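WbbM protein (PDB 6U4B) probably acts as a metal-dependent, bifunctional glycosyltransferase that polymerises an O-antigen polysaccharide of Klebsiella pneumoniae, working as a trimer. Local coordinates at residues Q113-S116 against V122-H125; D170-G175 against A258-N263; G175-I180 against A248-V253; K461-N466 against D506-N511; P468-Q473 against V518-L523. All blocks are in the same frame, centred on the assembly; numbering follows the deposited sequence.

Contact 1: Q113-S116 against V122-H125; sequences QTFS and VVNH
V123 CG1 lies oblique to the ring of F115. F136 meets that ring edge-to-face, and K112 makes a cation-pi contact with it. V123 itself touches the root of the F115 side chain. F115 CB lies 3.7 Å from V123 CG1 and 3.9 Å from V123 CG2, which means that both methyls of the valine press on one methylene. F115 CB points at the strand, but with CG anti to the carbonyl carbon (chi1 -73°) the ring turns off to one side.

The second element is a backbone oxygen. S116 O rests over the forked end of V123, 3.7 Å from V123 CG1 and 3.8 Å from V123 CG2. These are packing distances, and nothing polar links the segments here; the 129 Å² buried in total confirms a small interface. The nearest CA atoms, those of S116 and V123, are 6.1 Å apart.

The arrangement is plain packing of a loop on a strand of the mixed sheet in the DUF4422 region. V123 is buried, its backbone bonded to R282 and F284 of strand 277-285, which runs parallel to strand 122-125. The same neighbouring strand also secures 113-116, because Q281 donates from N to Q113 OE1 and from NE2 to F115 O. The loop leading into strand 122-125 is thus folded back beside the strand pair.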
# COMPACT_ATOMS: atom_id res chain seq x y z
N GLN A 113 -38.13 10.41 -55.10
CA GLN A 113 -37.10 9.38 -55.20
C GLN A 113 -36.23 9.59 -56.44
O GLN A 113 -35.62 8.65 -56.95
CB GLN A 113 -37.73 7.99 -55.22
CG GLN A 113 -38.47 7.65 -53.94
CD GLN A 113 -37.53 7.38 -52.78
OE1 GLN A 113 -36.40 6.93 -52.97
NE2 GLN A 113 -37.99 7.66 -51.56
N THR A 114 -36.14 10.84 -56.91
CA THR A 114 -35.49 11.18 -58.17
C THR A 114 -34.27 12.08 -57.95
O THR A 114 -33.90 12.84 -58.84
CB THR A 114 -36.49 11.86 -59.11
OG1 THR A 114 -37.82 11.42 -58.80
CG2 THR A 114 -36.18 11.53 -60.56
N PHE A 115 -33.65 12.01 -56.78
CA PHE A 115 -32.47 12.80 -56.52
C PHE A 115 -31.28 12.28 -57.33
O PHE A 115 -31.18 11.09 -57.62
CB PHE A 115 -32.12 12.80 -55.03
CG PHE A 115 -33.06 13.63 -54.19
CD1 PHE A 115 -32.90 15.00 -54.11
CD2 PHE A 115 -34.09 13.03 -53.48
CE1 PHE A 115 -33.76 15.77 -53.34
CE2 PHE A 115 -34.95 13.79 -52.71
CZ PHE A 115 -34.78 15.17 -52.64
N SER A 116 -30.39 13.20 -57.68
CA SER A 116 -29.19 12.85 -58.43
C SER A 116 -28.36 11.81 -57.68
O SER A 116 -27.94 12.05 -56.54
CB SER A 116 -28.35 14.10 -58.70
OG SER A 116 -29.17 15.24 -58.90
N VAL A 122 -25.73 6.35 -54.83
CA VAL A 122 -26.00 7.02 -53.57
C VAL A 122 -26.20 8.51 -53.83
O VAL A 122 -25.65 9.07 -54.79
CB VAL A 122 -24.87 6.79 -52.53
CG1 VAL A 122 -24.73 5.30 -52.24
CG2 VAL A 122 -23.56 7.37 -53.02
N VAL A 123 -27.00 9.14 -52.99
CA VAL A 123 -27.25 10.58 -53.06
C VAL A 123 -26.37 11.25 -52.01
O VAL A 123 -26.52 11.00 -50.81
CB VAL A 123 -28.73 10.90 -52.84
CG1 VAL A 123 -28.98 12.39 -53.05
CG2 VAL A 123 -29.59 10.08 -53.79
N ASN A 124 -25.46 12.10 -52.47
CA ASN A 124 -24.50 12.74 -51.58
C ASN A 124 -25.04 14.06 -51.05
O ASN A 124 -25.76 14.78 -51.75
CB ASN A 124 -23.17 12.97 -52.32
CG ASN A 124 -22.54 11.68 -52.80
OD1 ASN A 124 -22.90 11.15 -53.84
ND2 ASN A 124 -21.58 11.17 -52.03
N HIS A 125 -24.71 14.36 -49.79
CA HIS A 125 -25.04 15.61 -49.15
C HIS A 125 -23.85 15.96 -48.26
O HIS A 125 -23.28 15.06 -47.62
CB HIS A 125 -26.33 15.51 -48.31
CG HIS A 125 -26.97 16.83 -48.04
ND1 HIS A 125 -26.67 17.60 -46.94
CD2 HIS A 125 -27.92 17.52 -48.72
CE1 HIS A 125 -27.39 18.71 -46.96
NE2 HIS A 125 -28.16 18.68 -48.03

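Contact 2: D170-G175 against A258-N263; sequences DHYERG and AERLFN
R260 reaches Y172 because its chain is kinked near the backbone: CG stands anti to the carbonyl carbon (chi1 -78°), and the bend at chi2 (77°) is followed by an extended run to the guanidinium. On the other helix, Y172 and H171 both hold CG anti to the backbone N, and both CB atoms lean toward R260.

The outcome is an edge of tyrosine set on a face of guanidinium. Y172 CD2 lies over the centre of the R260 group, 3.3 Å from R260 NE and 3.4 Å from R260 CZ, and the two planes are 74° apart. R260 CD lies at the tyrosine edge, in the plane of the ring. Since the cation meets the rim of the ring and not its face, this is not a cation-pi stack. The Y172 ring also meets the ring of Y183, nearly parallel to it.

H171 crosses R260 at about a right angle, its CD2 4.2 Å from R260 NH2. H171 NE2 is 5.0 Å from R260 NH2, so a proton on both histidine nitrogens would probably be somewhat disfavoured. The polar ends are held elsewhere: H171 ND1 by S165 OG, and R260 NH1 by the carbonyl of H256, one helical turn back in its own helix.

With Y172 and R260 CA atoms 9.0 Å apart, the contact is buried helix-helix packing between 168-173 and 253-272 in the DUF4422 region, far from the annotated metal sites.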
# COMPACT_ATOMS: atom_id res chain seq x y z
N ASP A 170 -21.19 -16.44 -57.08
CA ASP A 170 -19.86 -16.15 -57.60
C ASP A 170 -19.32 -14.84 -57.06
O ASP A 170 -18.10 -14.67 -56.94
CB ASP A 170 -19.91 -16.15 -59.13
CG ASP A 170 -18.54 -16.01 -59.76
OD1 ASP A 170 -17.60 -16.70 -59.31
OD2 ASP A 170 -18.41 -15.22 -60.72
N HIS A 171 -20.21 -13.90 -56.72
CA HIS A 171 -19.76 -12.62 -56.17
C HIS A 171 -19.14 -12.80 -54.79
O HIS A 171 -18.19 -12.09 -54.44
CB HIS A 171 -20.93 -11.64 -56.11
CG HIS A 171 -20.52 -10.22 -55.84
ND1 HIS A 171 -19.73 -9.50 -56.71
CD2 HIS A 171 -20.79 -9.40 -54.80
CE1 HIS A 171 -19.53 -8.29 -56.21
NE2 HIS A 171 -20.16 -8.20 -55.06
N TYR A 172 -19.66 -13.73 -54.00
CA TYR A 172 -19.03 -14.02 -52.71
C TYR A 172 -17.66 -14.66 -52.92
O TYR A 172 -16.69 -14.30 -52.23
CB TYR A 172 -19.92 -14.93 -51.87
CG TYR A 172 -19.54 -14.95 -50.40
CD1 TYR A 172 -18.44 -15.67 -49.95
CD2 TYR A 172 -20.30 -14.26 -49.46
CE1 TYR A 172 -18.09 -15.69 -48.61
CE2 TYR A 172 -19.96 -14.28 -48.11
CZ TYR A 172 -18.86 -14.99 -47.70
OH TYR A 172 -18.52 -15.01 -46.36
N GLU A 173 -17.56 -15.59 -53.86
CA GLU A 173 -16.31 -16.32 -54.05
C GLU A 173 -15.20 -15.40 -54.55
O GLU A 173 -14.04 -15.55 -54.15
CB GLU A 173 -16.52 -17.48 -55.02
CG GLU A 173 -15.25 -18.26 -55.32
CD GLU A 173 -15.53 -19.63 -55.90
OE1 GLU A 173 -16.71 -20.04 -55.91
OE2 GLU A 173 -14.57 -20.29 -56.33
N ARG A 174 -15.52 -14.45 -55.42
CA ARG A 174 -14.53 -13.53 -55.95
C ARG A 174 -14.22 -12.37 -55.00
O ARG A 174 -13.36 -11.55 -55.33
CB ARG A 174 -14.99 -12.99 -57.30
CG ARG A 174 -15.11 -14.06 -58.37
CD ARG A 174 -15.94 -13.59 -59.55
NE ARG A 174 -15.33 -12.47 -60.27
CZ ARG A 174 -15.70 -11.20 -60.11
NH1 ARG A 174 -15.09 -10.24 -60.80
NH2 ARG A 174 -16.66 -10.88 -59.26
N GLY A 175 -14.89 -12.30 -53.86
CA GLY A 175 -14.65 -11.19 -52.94
C GLY A 175 -13.21 -11.17 -52.45
O GLY A 175 -12.62 -12.21 -52.15
N ALA A 258 -24.53 -12.53 -43.50
CA ALA A 258 -25.89 -12.10 -43.19
C ALA A 258 -26.50 -11.25 -44.30
O ALA A 258 -27.73 -11.20 -44.41
CB ALA A 258 -25.91 -11.33 -41.87
N GLU A 259 -25.67 -10.56 -45.09
CA GLU A 259 -26.21 -9.80 -46.21
C GLU A 259 -26.84 -10.72 -47.25
O GLU A 259 -27.84 -10.37 -47.88
CB GLU A 259 -25.11 -8.96 -46.86
CG GLU A 259 -24.59 -7.82 -46.01
CD GLU A 259 -23.57 -6.98 -46.74
OE1 GLU A 259 -22.58 -6.55 -46.11
OE2 GLU A 259 -23.74 -6.78 -47.96
N ARG A 260 -26.25 -11.91 -47.44
CA ARG A 260 -26.81 -12.88 -48.37
C ARG A 260 -28.03 -13.57 -47.78
O ARG A 260 -29.02 -13.79 -48.49
CB ARG A 260 -25.75 -13.92 -48.75
CG ARG A 260 -24.73 -13.45 -49.78
CD ARG A 260 -23.67 -12.54 -49.17
NE ARG A 260 -22.73 -12.07 -50.17
CZ ARG A 260 -21.76 -11.19 -49.93
NH1 ARG A 260 -21.61 -10.69 -48.71
NH2 ARG A 260 -20.95 -10.82 -50.90
N LEU A 261 -27.98 -13.91 -46.49
CA LEU A 261 -29.12 -14.54 -45.85
C LEU A 261 -30.34 -13.62 -45.85
O LEU A 261 -31.48 -14.09 -45.98
CB LEU A 261 -28.76 -14.95 -44.42
CG LEU A 261 -27.66 -16.01 -44.28
CD1 LEU A 261 -27.30 -16.22 -42.81
CD2 LEU A 261 -28.10 -17.32 -44.92
N PHE A 262 -30.10 -12.32 -45.71
CA PHE A 262 -31.17 -11.33 -45.81
C PHE A 262 -31.94 -11.48 -47.12
O PHE A 262 -33.18 -11.47 -47.13
CB PHE A 262 -30.58 -9.93 -45.67
CG PHE A 262 -31.59 -8.82 -45.58
CD1 PHE A 262 -32.60 -8.86 -44.63
CD2 PHE A 262 -31.52 -7.73 -46.43
CE1 PHE A 262 -33.53 -7.83 -44.55
CE2 PHE A 262 -32.44 -6.70 -46.35
CZ PHE A 262 -33.45 -6.76 -45.41
N ASN A 263 -31.22 -11.64 -48.23
CA ASN A 263 -31.86 -11.82 -49.52
C ASN A 263 -32.58 -13.16 -49.61
O ASN A 263 -33.70 -13.23 -50.13
CB ASN A 263 -30.82 -11.70 -50.64
CG ASN A 263 -30.35 -10.28 -50.85
OD1 ASN A 263 -30.90 -9.55 -51.68
ND2 ASN A 263 -29.33 -9.87 -50.11

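Contact 3: G175-I180 against A248-V253; sequences GEYLHI and AQEKRV
Y177 and Q249 lie side by side and point the same way, with ring and amide stacked at 19° between their planes. The closest approach is aliphatic: Q249 CB stands 3.7 Å from the centroid of the Y177 ring, over its face, in a CH-pi contact. E176 CG lies on the opposite face, 3.9 Å above the plane, so the tyrosine is sandwiched between two aliphatic chains.

H179 and E250 cross at a slant. H179 NE2 donates to E250 OE2 at 2.6 Å, nearly straight at 167°, and the oxygen sits in the imidazole plane. Relative to the carboxylate, the donor stands 39° above its plane. On its way there E250 passes the backbone, its CG 3.6 Å from Y177 O. A water lies within hydrogen-bonding distance of Y177 O and E250 O, between the two segments.

Together these contacts join the type I beta turn G175-L178 to the loop preceding helix 253-272. The motif is a His-carboxylate hydrogen bond joining two surface loops of the DUF4422 region, away from the known metal sites.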
# COMPACT_ATOMS: atom_id res chain seq x y z
N GLY A 175 -14.89 -12.30 -53.86
CA GLY A 175 -14.65 -11.19 -52.94
C GLY A 175 -13.21 -11.17 -52.45
O GLY A 175 -12.62 -12.21 -52.15
N GLU A 176 -12.65 -9.97 -52.38
CA GLU A 176 -11.25 -9.82 -51.99
C GLU A 176 -11.00 -10.35 -50.58
O GLU A 176 -10.00 -11.02 -50.33
CB GLU A 176 -10.83 -8.35 -52.09
CG GLU A 176 -9.39 -8.08 -51.68
CD GLU A 176 -9.03 -6.62 -51.76
OE1 GLU A 176 -9.95 -5.77 -51.73
OE2 GLU A 176 -7.82 -6.31 -51.85
N TYR A 177 -11.91 -10.06 -49.65
CA TYR A 177 -11.78 -10.49 -48.27
C TYR A 177 -12.80 -11.56 -47.90
O TYR A 177 -13.15 -11.70 -46.72
CB TYR A 177 -11.89 -9.30 -47.32
CG TYR A 177 -10.87 -8.22 -47.60
CD1 TYR A 177 -11.26 -6.95 -48.00
CD2 TYR A 177 -9.51 -8.47 -47.47
CE1 TYR A 177 -10.33 -5.95 -48.26
CE2 TYR A 177 -8.57 -7.48 -47.72
CZ TYR A 177 -8.99 -6.23 -48.12
OH TYR A 177 -8.06 -5.24 -48.37
N LEU A 178 -13.29 -12.31 -48.88
CA LEU A 178 -14.30 -13.33 -48.66
C LEU A 178 -13.75 -14.70 -49.04
O LEU A 178 -12.88 -14.83 -49.90
CB LEU A 178 -15.57 -13.04 -49.47
CG LEU A 178 -16.30 -11.74 -49.15
CD1 LEU A 178 -17.48 -11.53 -50.09
CD2 LEU A 178 -16.76 -11.73 -47.70
N HIS A 179 -14.28 -15.73 -48.37
CA HIS A 179 -13.88 -17.11 -48.61
C HIS A 179 -15.15 -17.94 -48.72
O HIS A 179 -15.91 -18.06 -47.75
CB HIS A 179 -12.97 -17.61 -47.49
CG HIS A 179 -11.73 -16.78 -47.31
ND1 HIS A 179 -10.54 -17.07 -47.95
CD2 HIS A 179 -11.50 -15.67 -46.58
CE1 HIS A 179 -9.63 -16.18 -47.61
NE2 HIS A 179 -10.19 -15.31 -46.78
N ILE A 180 -15.38 -18.51 -49.91
CA ILE A 180 -16.67 -19.11 -50.22
C ILE A 180 -17.00 -20.27 -49.30
O ILE A 180 -18.18 -20.59 -49.10
CB ILE A 180 -16.69 -19.54 -51.71
CG1 ILE A 180 -18.11 -19.92 -52.14
CG2 ILE A 180 -15.70 -20.67 -51.96
CD1 ILE A 180 -19.11 -18.81 -51.96
N ALA A 248 -8.79 -7.71 -40.33
CA ALA A 248 -9.97 -7.00 -39.84
C ALA A 248 -11.13 -7.07 -40.83
O ALA A 248 -12.30 -7.17 -40.43
CB ALA A 248 -9.62 -5.54 -39.54
N GLN A 249 -10.84 -7.03 -42.14
CA GLN A 249 -11.90 -7.11 -43.13
C GLN A 249 -12.47 -8.52 -43.23
O GLN A 249 -13.69 -8.71 -43.22
CB GLN A 249 -11.39 -6.64 -44.49
CG GLN A 249 -10.96 -5.18 -44.55
CD GLN A 249 -9.48 -4.99 -44.26
OE1 GLN A 249 -8.87 -5.80 -43.56
NE2 GLN A 249 -8.91 -3.92 -44.79
N GLU A 250 -11.59 -9.52 -43.32
CA GLU A 250 -12.04 -10.91 -43.37
C GLU A 250 -12.84 -11.29 -42.14
O GLU A 250 -13.77 -12.10 -42.22
CB GLU A 250 -10.84 -11.84 -43.53
CG GLU A 250 -10.08 -11.72 -44.85
CD GLU A 250 -8.84 -12.59 -44.88
OE1 GLU A 250 -8.03 -12.49 -43.93
OE2 GLU A 250 -8.67 -13.37 -45.83
N LYS A 251 -12.49 -10.72 -40.98
CA LYS A 251 -13.15 -11.07 -39.72
C LYS A 251 -14.63 -10.72 -39.71
O LYS A 251 -15.39 -11.31 -38.94
CB LYS A 251 -12.45 -10.38 -38.55
CG LYS A 251 -11.19 -11.09 -38.07
CD LYS A 251 -10.19 -10.09 -37.50
CE LYS A 251 -9.84 -10.40 -36.06
NZ LYS A 251 -8.77 -9.49 -35.58
N ARG A 252 -15.06 -9.77 -40.55
CA ARG A 252 -16.47 -9.43 -40.70
C ARG A 252 -17.27 -10.49 -41.48
O ARG A 252 -18.33 -10.16 -42.02
CB ARG A 252 -16.59 -8.06 -41.38
CG ARG A 252 -15.80 -6.96 -40.69
CD ARG A 252 -15.52 -5.81 -41.64
NE ARG A 252 -16.74 -5.09 -42.01
CZ ARG A 252 -16.92 -4.51 -43.19
NH1 ARG A 252 -18.06 -3.87 -43.45
NH2 ARG A 252 -15.98 -4.59 -44.12
N VAL A 253 -16.78 -11.74 -41.51
CA VAL A 253 -17.41 -12.79 -42.30
C VAL A 253 -18.87 -12.97 -41.92
O VAL A 253 -19.73 -13.18 -42.79
CB VAL A 253 -16.62 -14.10 -42.15
CG1 VAL A 253 -16.33 -14.37 -40.70
CG2 VAL A 253 -17.38 -15.27 -42.77
O HOH W 1 -14.50 -13.12 -44.79

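Contact 4: K461-N466 against D506-N511; sequences KTLNMN and DQDIMN
N511, the asparagine facing M465, grips Q507 O twice from within its own helix: N511 N donates at 3.0 Å and N511 ND2 at 2.9 Å. The side-chain bond is straight (165°), and the two donors approach from opposite faces of the carbonyl plane. This fixes the amide, whose OD1 in turn accepts from F472 N. The N511 side chain is about 13 Å from a bound magnesium ion.

Across the contact M465 brings its sulfur to that fixed group. Extended at chi2 (-172°), it places SD 3.9 Å from N511 O and 4.1 Å from N511 OD1. L463 straddles D508 at about a right angle: L463 CD1 is 3.8 Å from D508 OD1, and L463 CD2 is 3.9 Å from D508 O. The buried carboxylate is satisfied by other groups, OD1 by Y471 OH and OD2 by F504 N and Y458 OH; the leucine methyls pack against it at van der Waals distance.

N464, with positive phi, is the first residue to leave helical geometry, and the CB atoms of L463 and M465 both point at helix 505-513. In this buried packing of the glycosyltransferase family 8 region, the chain leaving helix 455-461 lies against 505-513, while the N511 bond to F472 ties that helix to strand 472-473.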
# COMPACT_ATOMS: atom_id res chain seq x y z
N LYS A 461 -5.72 46.02 -24.06
CA LYS A 461 -6.04 46.25 -25.46
C LYS A 461 -6.55 44.98 -26.15
O LYS A 461 -7.64 44.97 -26.73
CB LYS A 461 -4.82 46.80 -26.20
CG LYS A 461 -4.27 48.09 -25.60
CD LYS A 461 -5.25 49.24 -25.73
CE LYS A 461 -4.71 50.50 -25.07
NZ LYS A 461 -3.39 50.90 -25.62
N THR A 462 -5.77 43.90 -26.09
CA THR A 462 -6.14 42.69 -26.81
C THR A 462 -7.27 41.94 -26.09
O THR A 462 -8.19 41.43 -26.74
CB THR A 462 -4.93 41.78 -26.99
OG1 THR A 462 -3.94 42.46 -27.77
CG2 THR A 462 -5.32 40.49 -27.70
N LEU A 463 -7.22 41.87 -24.76
CA LEU A 463 -8.22 41.13 -24.01
C LEU A 463 -9.38 42.01 -23.54
O LEU A 463 -10.36 41.47 -23.01
CB LEU A 463 -7.57 40.44 -22.80
CG LEU A 463 -6.43 39.46 -23.11
CD1 LEU A 463 -6.22 38.50 -21.95
CD2 LEU A 463 -6.68 38.69 -24.40
N ASN A 464 -9.30 43.32 -23.75
CA ASN A 464 -10.37 44.25 -23.41
C ASN A 464 -10.79 44.12 -21.95
O ASN A 464 -11.98 44.07 -21.61
CB ASN A 464 -11.58 44.07 -24.34
CG ASN A 464 -11.22 44.24 -25.80
OD1 ASN A 464 -11.28 43.29 -26.58
ND2 ASN A 464 -10.84 45.46 -26.18
N MET A 465 -9.80 44.05 -21.07
CA MET A 465 -10.01 44.00 -19.62
C MET A 465 -9.63 45.37 -19.05
O MET A 465 -8.45 45.73 -19.06
CB MET A 465 -9.19 42.88 -18.99
CG MET A 465 -9.51 41.49 -19.51
SD MET A 465 -8.69 40.19 -18.57
CE MET A 465 -6.99 40.47 -19.02
N ASN A 466 -10.62 46.12 -18.58
CA ASN A 466 -10.32 47.44 -18.02
C ASN A 466 -9.41 47.33 -16.81
O ASN A 466 -8.58 48.21 -16.57
CB ASN A 466 -11.61 48.19 -17.68
CG ASN A 466 -12.25 47.71 -16.39
OD1 ASN A 466 -13.12 46.84 -16.42
ND2 ASN A 466 -11.86 48.31 -15.26
N ASP A 506 -6.25 29.50 -24.89
CA ASP A 506 -7.61 29.53 -24.38
C ASP A 506 -7.72 30.23 -23.03
O ASP A 506 -8.80 30.71 -22.68
CB ASP A 506 -8.16 28.11 -24.27
CG ASP A 506 -7.34 27.23 -23.35
OD1 ASP A 506 -6.09 27.31 -23.40
OD2 ASP A 506 -7.93 26.45 -22.57
N GLN A 507 -6.63 30.29 -22.26
CA GLN A 507 -6.67 31.07 -21.02
C GLN A 507 -6.92 32.54 -21.32
O GLN A 507 -7.70 33.20 -20.62
CB GLN A 507 -5.37 30.90 -20.23
CG GLN A 507 -5.39 31.59 -18.87
CD GLN A 507 -4.18 31.26 -18.02
OE1 GLN A 507 -4.22 30.35 -17.18
NE2 GLN A 507 -3.09 31.99 -18.21
N ASP A 508 -6.29 33.07 -22.37
CA ASP A 508 -6.55 34.44 -22.79
C ASP A 508 -7.95 34.60 -23.35
O ASP A 508 -8.63 35.60 -23.08
CB ASP A 508 -5.51 34.89 -23.82
CG ASP A 508 -4.18 35.26 -23.20
OD1 ASP A 508 -4.11 35.36 -21.95
OD2 ASP A 508 -3.21 35.45 -23.96
N ILE A 509 -8.41 33.62 -24.14
CA ILE A 509 -9.74 33.68 -24.73
C ILE A 509 -10.80 33.73 -23.63
O ILE A 509 -11.74 34.52 -23.69
CB ILE A 509 -9.96 32.50 -25.68
CG1 ILE A 509 -9.06 32.62 -26.91
CG2 ILE A 509 -11.42 32.40 -26.10
CD1 ILE A 509 -9.10 31.42 -27.83
N MET A 510 -10.65 32.88 -22.61
CA MET A 510 -11.64 32.83 -21.54
C MET A 510 -11.56 34.06 -20.65
O MET A 510 -12.60 34.52 -20.15
CB MET A 510 -11.46 31.55 -20.72
CG MET A 510 -11.83 30.28 -21.48
SD MET A 510 -11.73 28.79 -20.47
CE MET A 510 -9.96 28.63 -20.26
N ASN A 511 -10.36 34.60 -20.42
CA ASN A 511 -10.26 35.84 -19.66
C ASN A 511 -10.96 36.99 -20.37
O ASN A 511 -11.60 37.84 -19.73
CB ASN A 511 -8.79 36.18 -19.41
CG ASN A 511 -8.31 35.72 -18.05
OD1 ASN A 511 -8.51 36.40 -17.04
ND2 ASN A 511 -7.66 34.56 -18.01

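Contact 5: P468-Q473 against V518-L523; sequences PDEYFQ and VTFLPL
F472 and V518 meet within the mixed sheet of the glycosyltransferase family 8 domain, whose members have the GT-A fold. The short, weakly bonded strand 472-473 and strand 518-521 both pair with strand 428-432, the first antiparallel and the second parallel, and so belong together through that shared partner.

The apolar part is one aromatic side against one branch: F472 CD2 and CE2 are each 3.8 Å from V518 CG2. F472 holds CG in the crowded position between backbone N and carbonyl carbon (chi1 67°), which swings the ring toward V518. Its side chain lies about 10 Å from that of D406, a magnesium ligand. Internal to strand 518-521, V518 CG1 lies 3.9 Å above one face of the F520 ring, offset toward the rim.

E470 crosses F520 at about a right angle and meets it in two ways. The aliphatic contact sets E470 CB 3.6 Å from F520 CZ. The other is carbonyl to ring edge: E470 O sits in the ring plane, 3.5 Å from F520 CE1.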
# COMPACT_ATOMS: atom_id res chain seq x y z
N PRO A 468 -6.60 44.84 -15.60
CA PRO A 468 -5.77 43.64 -15.82
C PRO A 468 -5.56 42.81 -14.57
O PRO A 468 -5.14 41.65 -14.68
CB PRO A 468 -4.44 44.22 -16.33
CG PRO A 468 -4.78 45.60 -16.83
CD PRO A 468 -5.91 46.08 -15.97
N ASP A 469 -5.86 43.36 -13.40
CA ASP A 469 -5.64 42.64 -12.15
C ASP A 469 -6.64 41.51 -11.93
O ASP A 469 -6.40 40.65 -11.08
CB ASP A 469 -5.69 43.64 -10.98
CG ASP A 469 -5.11 43.07 -9.71
OD1 ASP A 469 -5.89 42.76 -8.79
OD2 ASP A 469 -3.87 42.92 -9.64
N GLU A 470 -7.73 41.47 -12.69
CA GLU A 470 -8.73 40.43 -12.55
C GLU A 470 -8.45 39.21 -13.42
O GLU A 470 -9.31 38.34 -13.56
CB GLU A 470 -10.13 40.99 -12.86
CG GLU A 470 -10.64 41.95 -11.79
CD GLU A 470 -11.94 42.61 -12.19
OE1 GLU A 470 -12.45 42.31 -13.29
OE2 GLU A 470 -12.46 43.44 -11.40
N TYR A 471 -7.25 39.12 -13.98
CA TYR A 471 -6.87 37.98 -14.80
C TYR A 471 -6.81 36.72 -13.94
O TYR A 471 -6.13 36.69 -12.91
CB TYR A 471 -5.51 38.24 -15.45
CG TYR A 471 -5.11 37.26 -16.53
CD1 TYR A 471 -4.49 36.06 -16.21
CD2 TYR A 471 -5.35 37.55 -17.87
CE1 TYR A 471 -4.12 35.17 -17.19
CE2 TYR A 471 -4.98 36.67 -18.86
CZ TYR A 471 -4.37 35.48 -18.52
OH TYR A 471 -4.00 34.60 -19.51
N PHE A 472 -7.54 35.68 -14.36
CA PHE A 472 -7.66 34.46 -13.58
C PHE A 472 -6.90 33.32 -14.26
O PHE A 472 -6.74 33.29 -15.48
CB PHE A 472 -9.13 34.05 -13.39
CG PHE A 472 -9.83 33.65 -14.66
CD1 PHE A 472 -9.75 32.35 -15.14
CD2 PHE A 472 -10.59 34.57 -15.37
CE1 PHE A 472 -10.40 31.98 -16.30
CE2 PHE A 472 -11.24 34.21 -16.53
CZ PHE A 472 -11.14 32.92 -17.00
N GLN A 473 -6.46 32.36 -13.44
CA GLN A 473 -5.72 31.20 -13.92
C GLN A 473 -6.70 30.09 -14.31
O GLN A 473 -7.69 29.86 -13.62
CB GLN A 473 -4.75 30.71 -12.85
CG GLN A 473 -3.41 30.24 -13.39
CD GLN A 473 -3.46 28.82 -13.90
OE1 GLN A 473 -4.05 27.94 -13.26
NE2 GLN A 473 -2.85 28.58 -15.05
N VAL A 518 -16.60 36.77 -13.33
CA VAL A 518 -15.75 35.78 -12.68
C VAL A 518 -15.90 35.92 -11.17
O VAL A 518 -15.69 37.00 -10.61
CB VAL A 518 -14.28 35.93 -13.09
CG1 VAL A 518 -13.40 34.97 -12.31
CG2 VAL A 518 -14.12 35.69 -14.58
N THR A 519 -16.26 34.82 -10.51
CA THR A 519 -16.14 34.70 -9.06
C THR A 519 -14.72 34.25 -8.74
O THR A 519 -14.21 33.30 -9.35
CB THR A 519 -17.15 33.70 -8.50
OG1 THR A 519 -18.47 34.24 -8.62
CG2 THR A 519 -16.86 33.40 -7.04
N PHE A 520 -14.07 34.93 -7.81
CA PHE A 520 -12.66 34.67 -7.51
C PHE A 520 -12.55 33.68 -6.35
O PHE A 520 -13.05 33.95 -5.25
CB PHE A 520 -11.92 35.97 -7.23
CG PHE A 520 -11.81 36.86 -8.43
CD1 PHE A 520 -10.96 36.53 -9.47
CD2 PHE A 520 -12.58 38.01 -8.53
CE1 PHE A 520 -10.86 37.34 -10.59
CE2 PHE A 520 -12.48 38.83 -9.64
CZ PHE A 520 -11.62 38.49 -10.67
N LEU A 521 -11.92 32.54 -6.61
CA LEU A 521 -11.69 31.52 -5.61
C LEU A 521 -10.42 31.83 -4.82
O LEU A 521 -9.47 32.42 -5.35
CB LEU A 521 -11.56 30.15 -6.27
CG LEU A 521 -12.81 29.65 -7.01
CD1 LEU A 521 -12.54 28.33 -7.71
CD2 LEU A 521 -13.97 29.53 -6.04
N PRO A 522 -10.38 31.45 -3.55
CA PRO A 522 -9.17 31.70 -2.75
C PRO A 522 -7.96 30.96 -3.31
O PRO A 522 -8.09 29.92 -3.96
CB PRO A 522 -9.55 31.19 -1.35
CG PRO A 522 -10.72 30.29 -1.57
CD PRO A 522 -11.45 30.83 -2.75
N LEU A 523 -6.78 31.52 -3.05
CA LEU A 523 -5.55 31.02 -3.65
C LEU A 523 -5.23 29.60 -3.21
O LEU A 523 -4.44 28.92 -3.88
CB LEU A 523 -4.40 31.96 -3.29
CG LEU A 523 -3.03 31.76 -3.94
CD1 LEU A 523 -3.14 31.65 -5.45
CD2 LEU A 523 -2.12 32.91 -3.56

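Overall arrangement
From the N terminus, contact 1 closes a tight loop before strand 122-125, and its nearest atoms stay about 13 Å from those of contact 2. Contact 2 then closes a long loop between helices 168-173 and 253-272; contact 3 nests inside it. The two share G175, and L178 packs on both Y172 and R260, so they make one continuous patch in the DUF4422 region. Contacts 4 and 5 follow in the family 8 region, with centres 47 to 65 Å from the others. Their segments alternate along the chain, so their loops cross, tying the chain after helix 455-461 and strand 472-473 to helix 505-513 and strand 518-521.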